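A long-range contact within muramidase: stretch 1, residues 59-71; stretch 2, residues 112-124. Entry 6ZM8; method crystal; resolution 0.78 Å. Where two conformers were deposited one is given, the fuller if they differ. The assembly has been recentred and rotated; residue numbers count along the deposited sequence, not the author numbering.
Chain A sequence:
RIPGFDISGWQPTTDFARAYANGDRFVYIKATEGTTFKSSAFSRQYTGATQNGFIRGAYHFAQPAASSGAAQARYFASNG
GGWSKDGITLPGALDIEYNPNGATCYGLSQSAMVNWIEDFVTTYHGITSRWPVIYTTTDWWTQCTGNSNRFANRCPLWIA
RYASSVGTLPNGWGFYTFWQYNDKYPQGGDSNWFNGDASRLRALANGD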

ATOM      1  N   TYR A  59       3.594  -2.945  -2.835  1.00  4.79           N
ATOM      2  CA  TYR A  59       2.351  -2.312  -3.275  1.00  4.77           C
ATOM      3  C   TYR A  59       2.185  -2.405  -4.780  1.00  4.50           C
ATOM      4  O   TYR A  59       3.158  -2.579  -5.564  1.00  5.16           O
ATOM      5  CB  TYR A  59       2.179  -0.882  -2.740  1.00  4.98           C
ATOM      6  CG  TYR A  59       3.066   0.191  -3.316  1.00  5.14           C
ATOM      7  CD1 TYR A  59       2.713   0.887  -4.459  1.00  5.58           C
ATOM      8  CD2 TYR A  59       4.244   0.572  -2.661  1.00  5.44           C
ATOM      9  CE1 TYR A  59       3.476   1.949  -4.938  1.00  6.11           C
ATOM     10  CE2 TYR A  59       5.031   1.628  -3.126  1.00  5.89           C
ATOM     11  CZ  TYR A  59       4.626   2.319  -4.271  1.00  5.93           C
ATOM     12  OH  TYR A  59       5.385   3.366  -4.742  1.00  7.10           O
ATOM     13  N   HIS A  60       0.915  -2.300  -5.181  1.00  4.67           N
ATOM     14  CA  HIS A  60       0.472  -2.402  -6.573  1.00  4.75           C
ATOM     15  C   HIS A  60      -0.224  -1.115  -6.957  1.00  4.75           C
ATOM     16  O   HIS A  60      -1.174  -0.686  -6.274  1.00  5.25           O
ATOM     17  CB  HIS A  60      -0.578  -3.538  -6.667  1.00  4.93           C
ATOM     18  CG  HIS A  60      -1.152  -3.641  -8.045  1.00  4.96           C
ATOM     19  ND1 HIS A  60      -0.423  -4.222  -9.080  1.00  5.58           N
ATOM     20  CD2 HIS A  60      -2.332  -3.170  -8.530  1.00  5.38           C
ATOM     21  CE1 HIS A  60      -1.188  -4.121 -10.152  1.00  5.90           C
ATOM     22  NE2 HIS A  60      -2.335  -3.463  -9.872  1.00  5.55           N
ATOM     23  N   PHE A  61       0.187  -0.491  -8.070  1.00  5.02           N
ATOM     24  CA  PHE A  61      -0.515   0.684  -8.580  1.00  5.22           C
ATOM     25  C   PHE A  61      -1.673   0.235  -9.475  1.00  5.20           C
ATOM     26  O   PHE A  61      -1.469  -0.323 -10.573  1.00  5.58           O
ATOM     27  CB  PHE A  61       0.431   1.640  -9.310  1.00  5.91           C
ATOM     28  CG  PHE A  61      -0.244   2.965  -9.604  1.00  6.52           C
ATOM     29  CD1 PHE A  61      -1.106   3.142 -10.678  1.00  6.74           C
ATOM     30  CD2 PHE A  61      -0.093   4.008  -8.725  1.00  8.37           C
ATOM     31  CE1 PHE A  61      -1.789   4.344 -10.866  1.00  7.35           C
ATOM     32  CE2 PHE A  61      -0.746   5.208  -8.923  1.00  9.85           C
ATOM     33  CZ  PHE A  61      -1.598   5.382  -9.988  1.00  8.56           C
ATOM     34  N   ALA A  62      -2.894   0.462  -8.989  1.00  5.17           N
ATOM     35  CA  ALA A  62      -4.095   0.044  -9.684  1.00  5.33           C
ATOM     36  C   ALA A  62      -4.280   0.801 -11.011  1.00  5.50           C
ATOM     37  O   ALA A  62      -4.108   2.014 -11.073  1.00  6.03           O
ATOM     38  CB  ALA A  62      -5.304   0.329  -8.829  1.00  5.74           C
ATOM     39  N   GLN A  63      -4.745   0.043 -12.008  1.00  6.01           N
ATOM     40  CA  GLN A  63      -5.156   0.608 -13.303  1.00  6.28           C
ATOM     41  C   GLN A  63      -6.554   0.085 -13.608  1.00  6.50           C
ATOM     42  O   GLN A  63      -6.703  -0.904 -14.342  1.00  7.20           O
ATOM     43  CB  GLN A  63      -4.137   0.257 -14.395  1.00  7.23           C
ATOM     44  CG  GLN A  63      -2.854   1.060 -14.253  1.00  7.81           C
ATOM     45  CD  GLN A  63      -2.985   2.522 -14.660  1.00  8.14           C
ATOM     46  OE1 GLN A  63      -4.054   2.961 -15.094  1.00  9.05           O
ATOM     47  NE2 GLN A  63      -1.890   3.264 -14.513  1.00 10.13           N
ATOM     48  N   PRO A  64      -7.596   0.671 -13.023  1.00  6.21           N
ATOM     49  CA  PRO A  64      -8.916   0.025 -13.053  1.00  6.79           C
ATOM     50  C   PRO A  64      -9.576  -0.076 -14.415  1.00  7.54           C
ATOM     51  O   PRO A  64     -10.512  -0.884 -14.542  1.00  9.59           O
ATOM     52  CB  PRO A  64      -9.777   0.834 -12.083  1.00  7.30           C
ATOM     53  CG  PRO A  64      -8.737   1.360 -11.090  1.00  6.77           C
ATOM     54  CD  PRO A  64      -7.566   1.733 -11.980  1.00  5.95           C
ATOM     55  N   ALA A  65      -9.156   0.722 -15.393  1.00  8.25           N
ATOM     56  CA  ALA A  65      -9.726   0.620 -16.729  1.00 10.09           C
ATOM     57  C   ALA A  65      -9.009  -0.418 -17.596  1.00 10.51           C
ATOM     58  O   ALA A  65      -9.542  -0.746 -18.650  1.00 14.78           O
ATOM     59  CB  ALA A  65      -9.779   1.967 -17.421  1.00 11.21           C
ATOM     60  N   ALA A  66      -7.855  -0.891 -17.177  1.00  9.50           N
ATOM     61  CA  ALA A  66      -6.991  -1.702 -18.058  1.00 10.88           C
ATOM     62  C   ALA A  66      -7.327  -3.176 -18.017  1.00 10.33           C
ATOM     63  O   ALA A  66      -7.102  -3.889 -19.005  1.00 13.02           O
ATOM     64  CB  ALA A  66      -5.546  -1.528 -17.648  1.00 11.78           C
ATOM     65  N   SER A  67      -7.849  -3.670 -16.911  0.50  8.68           N
ATOM     66  CA  SER A  67      -8.090  -5.102 -16.723  0.50  8.16           C
ATOM     67  C   SER A  67      -8.831  -5.239 -15.417  0.50  8.36           C
ATOM     68  O   SER A  67      -8.946  -4.231 -14.684  0.50  8.65           O
ATOM     69  CB  SER A  67      -6.772  -5.887 -16.727  0.50  8.80           C
ATOM     70  OG  SER A  67      -5.798  -5.264 -15.884  0.50  8.24           O
ATOM     71  N   SER A  68      -9.312  -6.444 -15.134  1.00  9.23           N
ATOM     72  CA  SER A  68     -10.086  -6.673 -13.927  1.00  8.87           C
ATOM     73  C   SER A  68      -9.219  -6.519 -12.662  1.00  7.76           C
ATOM     74  O   SER A  68      -7.997  -6.681 -12.675  1.00  8.05           O
ATOM     75  CB  SER A  68     -10.702  -8.054 -13.954  1.00  9.16           C
ATOM     76  OG  SER A  68      -9.710  -9.039 -13.798  1.00  9.16           O
ATOM     77  N   GLY A  69      -9.946  -6.321 -11.551  1.00  7.34           N
ATOM     78  CA  GLY A  69      -9.269  -6.314 -10.268  1.00  6.92           C
ATOM     79  C   GLY A  69      -8.629  -7.677  -9.970  1.00  6.69           C
ATOM     80  O   GLY A  69      -7.538  -7.744  -9.402  1.00  6.99           O
ATOM     81  N   ALA A  70      -9.316  -8.756 -10.340  1.00  6.74           N
ATOM     82  CA  ALA A  70      -8.774 -10.104 -10.105  1.00  6.73           C
ATOM     83  C   ALA A  70      -7.474 -10.292 -10.872  1.00  6.49           C
ATOM     84  O   ALA A  70      -6.515 -10.860 -10.353  1.00  6.96           O
ATOM     85  CB  ALA A  70      -9.789 -11.165 -10.498  1.00  7.27           C
ATOM     86  N   ALA A  71      -7.437  -9.853 -12.147  1.00  6.88           N
ATOM     87  CA  ALA A  71      -6.225 -10.045 -12.944  1.00  6.99           C
ATOM     88  C   ALA A  71      -5.062  -9.299 -12.312  1.00  6.46           C
ATOM     89  O   ALA A  71      -3.916  -9.781 -12.291  1.00  7.00           O
ATOM     90  CB  ALA A  71      -6.440  -9.581 -14.377  1.00  8.25           C
ATOM     91  N   ALA A 112     -19.013   0.833 -10.193  1.00  5.73           N
ATOM     92  CA  ALA A 112     -18.102  -0.025 -10.922  1.00  5.65           C
ATOM     93  C   ALA A 112     -16.721  -0.014 -10.245  1.00  5.47           C
ATOM     94  O   ALA A 112     -16.021  -1.044 -10.224  1.00  5.70           O
ATOM     95  CB  ALA A 112     -17.979   0.352 -12.378  1.00  6.29           C
ATOM     96  N   MET A 113     -16.298   1.133  -9.754  1.00  5.37           N
ATOM     97  CA  MET A 113     -15.006   1.221  -9.077  1.00  5.24           C
ATOM     98  C   MET A 113     -15.013   0.392  -7.788  1.00  5.17           C
ATOM     99  O   MET A 113     -14.059  -0.326  -7.493  1.00  5.50           O
ATOM    100  CB  MET A 113     -14.677   2.688  -8.791  1.00  5.46           C
ATOM    101  CG  MET A 113     -13.287   2.868  -8.183  1.00  5.53           C
ATOM    102  SD  MET A 113     -11.914   2.406  -9.229  1.00  5.99           S
ATOM    103  CE  MET A 113     -11.902   3.812 -10.337  1.00  6.91           C
ATOM    104  N   VAL A 114     -16.104   0.493  -7.007  1.00  5.33           N
ATOM    105  CA  VAL A 114     -16.228  -0.345  -5.815  1.00  5.56           C
ATOM    106  C   VAL A 114     -16.147  -1.816  -6.204  1.00  5.50           C
ATOM    107  O   VAL A 114     -15.454  -2.601  -5.542  1.00  5.83           O
ATOM    108  CB  VAL A 114     -17.525  -0.012  -5.071  1.00  6.22           C
ATOM    109  CG1 VAL A 114     -17.841  -1.042  -3.986  1.00  7.20           C
ATOM    110  CG2 VAL A 114     -17.455   1.381  -4.462  1.00  6.83           C
ATOM    111  N   ASN A 115     -16.840  -2.228  -7.274  1.00  5.71           N
ATOM    112  CA  ASN A 115     -16.774  -3.618  -7.678  1.00  5.82           C
ATOM    113  C   ASN A 115     -15.350  -4.024  -8.084  1.00  5.66           C
ATOM    114  O   ASN A 115     -14.941  -5.166  -7.811  1.00  6.22           O
ATOM    115  CB  ASN A 115     -17.722  -3.891  -8.865  1.00  6.33           C
ATOM    116  CG  ASN A 115     -19.188  -3.787  -8.515  1.00  7.05           C
ATOM    117  OD1 ASN A 115     -19.564  -3.709  -7.348  1.00  8.72           O
ATOM    118  ND2 ASN A 115     -20.001  -3.791  -9.559  1.00  7.87           N
ATOM    119  N   TRP A 116     -14.630  -3.148  -8.753  1.00  5.57           N
ATOM    120  CA  TRP A 116     -13.269  -3.446  -9.176  1.00  5.55           C
ATOM    121  C   TRP A 116     -12.378  -3.686  -7.955  1.00  5.55           C
ATOM    122  O   TRP A 116     -11.617  -4.646  -7.883  1.00  5.76           O
ATOM    123  CB  TRP A 116     -12.743  -2.282 -10.045  1.00  5.84           C
ATOM    124  CG  TRP A 116     -11.438  -2.561 -10.694  1.00  5.77           C
ATOM    125  CD1 TRP A 116     -11.284  -2.982 -11.983  1.00  6.71           C
ATOM    126  CD2 TRP A 116     -10.125  -2.509 -10.113  1.00  5.91           C
ATOM    127  NE1 TRP A 116      -9.941  -3.196 -12.246  1.00  7.33           N
ATOM    128  CE2 TRP A 116      -9.222  -2.926 -11.126  1.00  6.60           C
ATOM    129  CE3 TRP A 116      -9.601  -2.142  -8.872  1.00  6.29           C
ATOM    130  CZ2 TRP A 116      -7.848  -3.007 -10.909  1.00  7.50           C
ATOM    131  CZ3 TRP A 116      -8.234  -2.229  -8.644  1.00  7.04           C
ATOM    132  CH2 TRP A 116      -7.379  -2.675  -9.661  1.00  7.38           C
ATOM    133  N   ILE A 117     -12.478  -2.765  -6.995  1.00  5.49           N
ATOM    134  CA  ILE A 117     -11.693  -2.888  -5.750  1.00  5.56           C
ATOM    135  C   ILE A 117     -12.080  -4.183  -5.028  1.00  5.63           C
ATOM    136  O   ILE A 117     -11.206  -4.898  -4.542  1.00  5.91           O
ATOM    137  CB  ILE A 117     -11.877  -1.639  -4.881  1.00  5.51           C
ATOM    138  CG1 ILE A 117     -11.345  -0.393  -5.610  1.00  5.83           C
ATOM    139  CG2 ILE A 117     -11.184  -1.826  -3.530  1.00  6.14           C
ATOM    140  CD1 ILE A 117     -11.824   0.917  -4.997  1.00  6.42           C
ATOM    141  N   GLU A 118     -13.391  -4.476  -4.940  1.00  5.77           N
ATOM    142  CA  GLU A 118     -13.828  -5.721  -4.310  1.00  6.23           C
ATOM    143  C   GLU A 118     -13.192  -6.926  -4.987  1.00  6.12           C
ATOM    144  O   GLU A 118     -12.762  -7.884  -4.331  1.00  6.63           O
ATOM    145  CB  GLU A 118     -15.351  -5.790  -4.355  1.00  6.74           C
ATOM    146  CG  GLU A 118     -15.916  -7.054  -3.692  1.00  7.33           C
ATOM    147  CD  GLU A 118     -15.663  -7.102  -2.205  1.00  8.82           C
ATOM    148  OE1 GLU A 118     -16.156  -6.223  -1.484  1.00  9.38           O
ATOM    149  OE2 GLU A 118     -14.877  -7.949  -1.772  1.00 16.64           O
ATOM    150  N   ASP A 119     -13.158  -6.918  -6.324  1.00  6.14           N
ATOM    151  CA  ASP A 119     -12.569  -8.034  -7.050  1.00  6.35           C
ATOM    152  C   ASP A 119     -11.072  -8.164  -6.712  1.00  5.95           C
ATOM    153  O   ASP A 119     -10.563  -9.272  -6.490  1.00  6.56           O
ATOM    154  CB  ASP A 119     -12.809  -7.836  -8.550  1.00  6.80           C
ATOM    155  CG  ASP A 119     -12.588  -9.060  -9.400  1.00  7.61           C
ATOM    156  OD1 ASP A 119     -12.715 -10.176  -8.911  1.00  9.79           O
ATOM    157  OD2 ASP A 119     -12.331  -8.842 -10.625  1.00  7.84           O
ATOM    158  N   PHE A 120     -10.364  -7.044  -6.664  1.00  5.59           N
ATOM    159  CA  PHE A 120      -8.946  -7.093  -6.282  1.00  5.44           C
ATOM    160  C   PHE A 120      -8.781  -7.654  -4.865  1.00  5.33           C
ATOM    161  O   PHE A 120      -7.960  -8.552  -4.629  1.00  5.72           O
ATOM    162  CB  PHE A 120      -8.323  -5.690  -6.397  1.00  5.36           C
ATOM    163  CG  PHE A 120      -6.838  -5.703  -6.123  1.00  5.56           C
ATOM    164  CD1 PHE A 120      -6.336  -5.739  -4.823  1.00  5.82           C
ATOM    165  CD2 PHE A 120      -5.934  -5.685  -7.182  1.00  6.16           C
ATOM    166  CE1 PHE A 120      -4.963  -5.799  -4.590  1.00  6.53           C
ATOM    167  CE2 PHE A 120      -4.557  -5.714  -6.945  1.00  7.04           C
ATOM    168  CZ  PHE A 120      -4.079  -5.781  -5.651  1.00  7.06           C
ATOM    169  N   VAL A 121      -9.505  -7.092  -3.905  0.50  5.39           N
ATOM    170  CA  VAL A 121      -9.191  -7.481  -2.517  0.50  5.56           C
ATOM    171  C   VAL A 121      -9.674  -8.914  -2.226  0.50  5.79           C
ATOM    172  O   VAL A 121      -9.047  -9.604  -1.440  0.50  5.56           O
ATOM    173  CB  VAL A 121      -9.721  -6.467  -1.480  0.50  5.68           C
ATOM    174  CG1 VAL A 121      -9.260  -5.047  -1.809  0.50  5.75           C
ATOM    175  CG2 VAL A 121     -11.220  -6.493  -1.337  0.50  6.26           C
ATOM    176  N   THR A 122     -10.824  -9.338  -2.784  1.00  6.36           N
ATOM    177  CA  THR A 122     -11.257 -10.716  -2.600  1.00  6.41           C
ATOM    178  C   THR A 122     -10.267 -11.675  -3.246  1.00  6.11           C
ATOM    179  O   THR A 122      -9.924 -12.719  -2.668  1.00  6.65           O
ATOM    180  CB  THR A 122     -12.675 -10.885  -3.157  1.00  7.79           C
ATOM    181  OG1 THR A 122     -13.581 -10.155  -2.357  1.00 11.29           O
ATOM    182  CG2 THR A 122     -13.120 -12.327  -3.184  1.00  9.22           C
ATOM    183  N   THR A 123      -9.810 -11.353  -4.452  1.00  5.82           N
ATOM    184  CA  THR A 123      -8.861 -12.229  -5.144  1.00  6.10           C
ATOM    185  C   THR A 123      -7.536 -12.299  -4.383  1.00  5.93           C
ATOM    186  O   THR A 123      -6.972 -13.381  -4.182  1.00  6.23           O
ATOM    187  CB  THR A 123      -8.676 -11.776  -6.590  1.00  6.47           C
ATOM    188  OG1 THR A 123      -9.942 -11.816  -7.266  1.00  6.98           O
ATOM    189  CG2 THR A 123      -7.709 -12.680  -7.336  1.00  7.23           C
ATOM    190  N   TYR A 124      -7.028 -11.139  -3.958  1.00  5.51           N
ATOM    191  CA  TYR A 124      -5.764 -11.121  -3.227  1.00  5.45           C
ATOM    192  C   TYR A 124      -5.855 -11.976  -1.946  1.00  5.41           C
ATOM    193  O   TYR A 124      -4.940 -12.708  -1.615  1.00  5.71           O
ATOM    194  CB  TYR A 124      -5.375  -9.664  -2.914  1.00  5.69           C
ATOM    195  CG  TYR A 124      -4.017  -9.569  -2.243  1.00  5.34           C
ATOM    196  CD1 TYR A 124      -2.842  -9.633  -2.986  1.00  5.64           C
ATOM    197  CD2 TYR A 124      -3.919  -9.438  -0.861  1.00  5.63           C
ATOM    198  CE1 TYR A 124      -1.601  -9.580  -2.374  1.00  5.59           C
ATOM    199  CE2 TYR A 124      -2.678  -9.377  -0.237  1.00  5.65           C
ATOM    200  CZ  TYR A 124      -1.514  -9.456  -0.994  1.00  5.31           C
ATOM    201  OH  TYR A 124      -0.315  -9.419  -0.332  1.00  5.93           O
TER
HETATM  202  O   HOH W   1     -12.798  -6.308 -11.628  1.00  9.92           O

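Residues 59-61 form the end of a β-strand, which gives way to a loop; Pro64 to Ala66 adopt helical torsions without the regular bonds, and a helix starts at Gly69. Ser68 caps it, its OG accepting from Ala71 N at 2.9 Å. The second stretch is helical throughout. The two backbones come closest at Gly69 and Phe120, whose CA atoms lie 4.1 Å apart, and Gly69 O sits 3.5 Å from Phe120 CA in a CA-H...O contact. Such an approach depends on the absence of a side chain at Gly69: an ideal CB would point toward the helix and fall 2.3 Å from Trp116 O and 2.7 Å from Phe120 N, a clash with both.

Trp116 is the centre of the contact. Its indole projects into the loop, where NE1 donates to Ser67 O at 2.8 Å; the N-H...O angle of 174° is almost linear, and the acceptor lies at the ring edge, near its plane. The two faces are covered from opposite sides by CH-pi contacts, with Pro64 CA 3.7 Å and Gly69 CA 3.8 Å from the centroid of the five-membered ring. The indole is thus held between Pro64 of the loop and Gly69, the first residue of the helix, while Ser67 O satisfies its NE1. Farther along the ring, Ala62 CB packs 3.7 Å from Trp116 CH2, and Met113 extends the apolar surface, its SD 3.8 Å from Pro64 CG.

Asp119 meets the start of the first-stretch helix, where free backbone amides favour a carboxylate. Its OD2 accepts a weak hydrogen bond from Ala70 N at 3.0 Å, while a water bridges to the preceding amide, 2.8 Å from Asp119 OD2 and 2.9 Å from Gly69 N. One turn later, Thr123 OG1 donates to Asp119 O at 2.7 Å and lies 3.3 Å from Ala70 CB. The rings of His60 and Phe120 are near parallel but slid apart, with centroids 5.5 Å apart and little overlap.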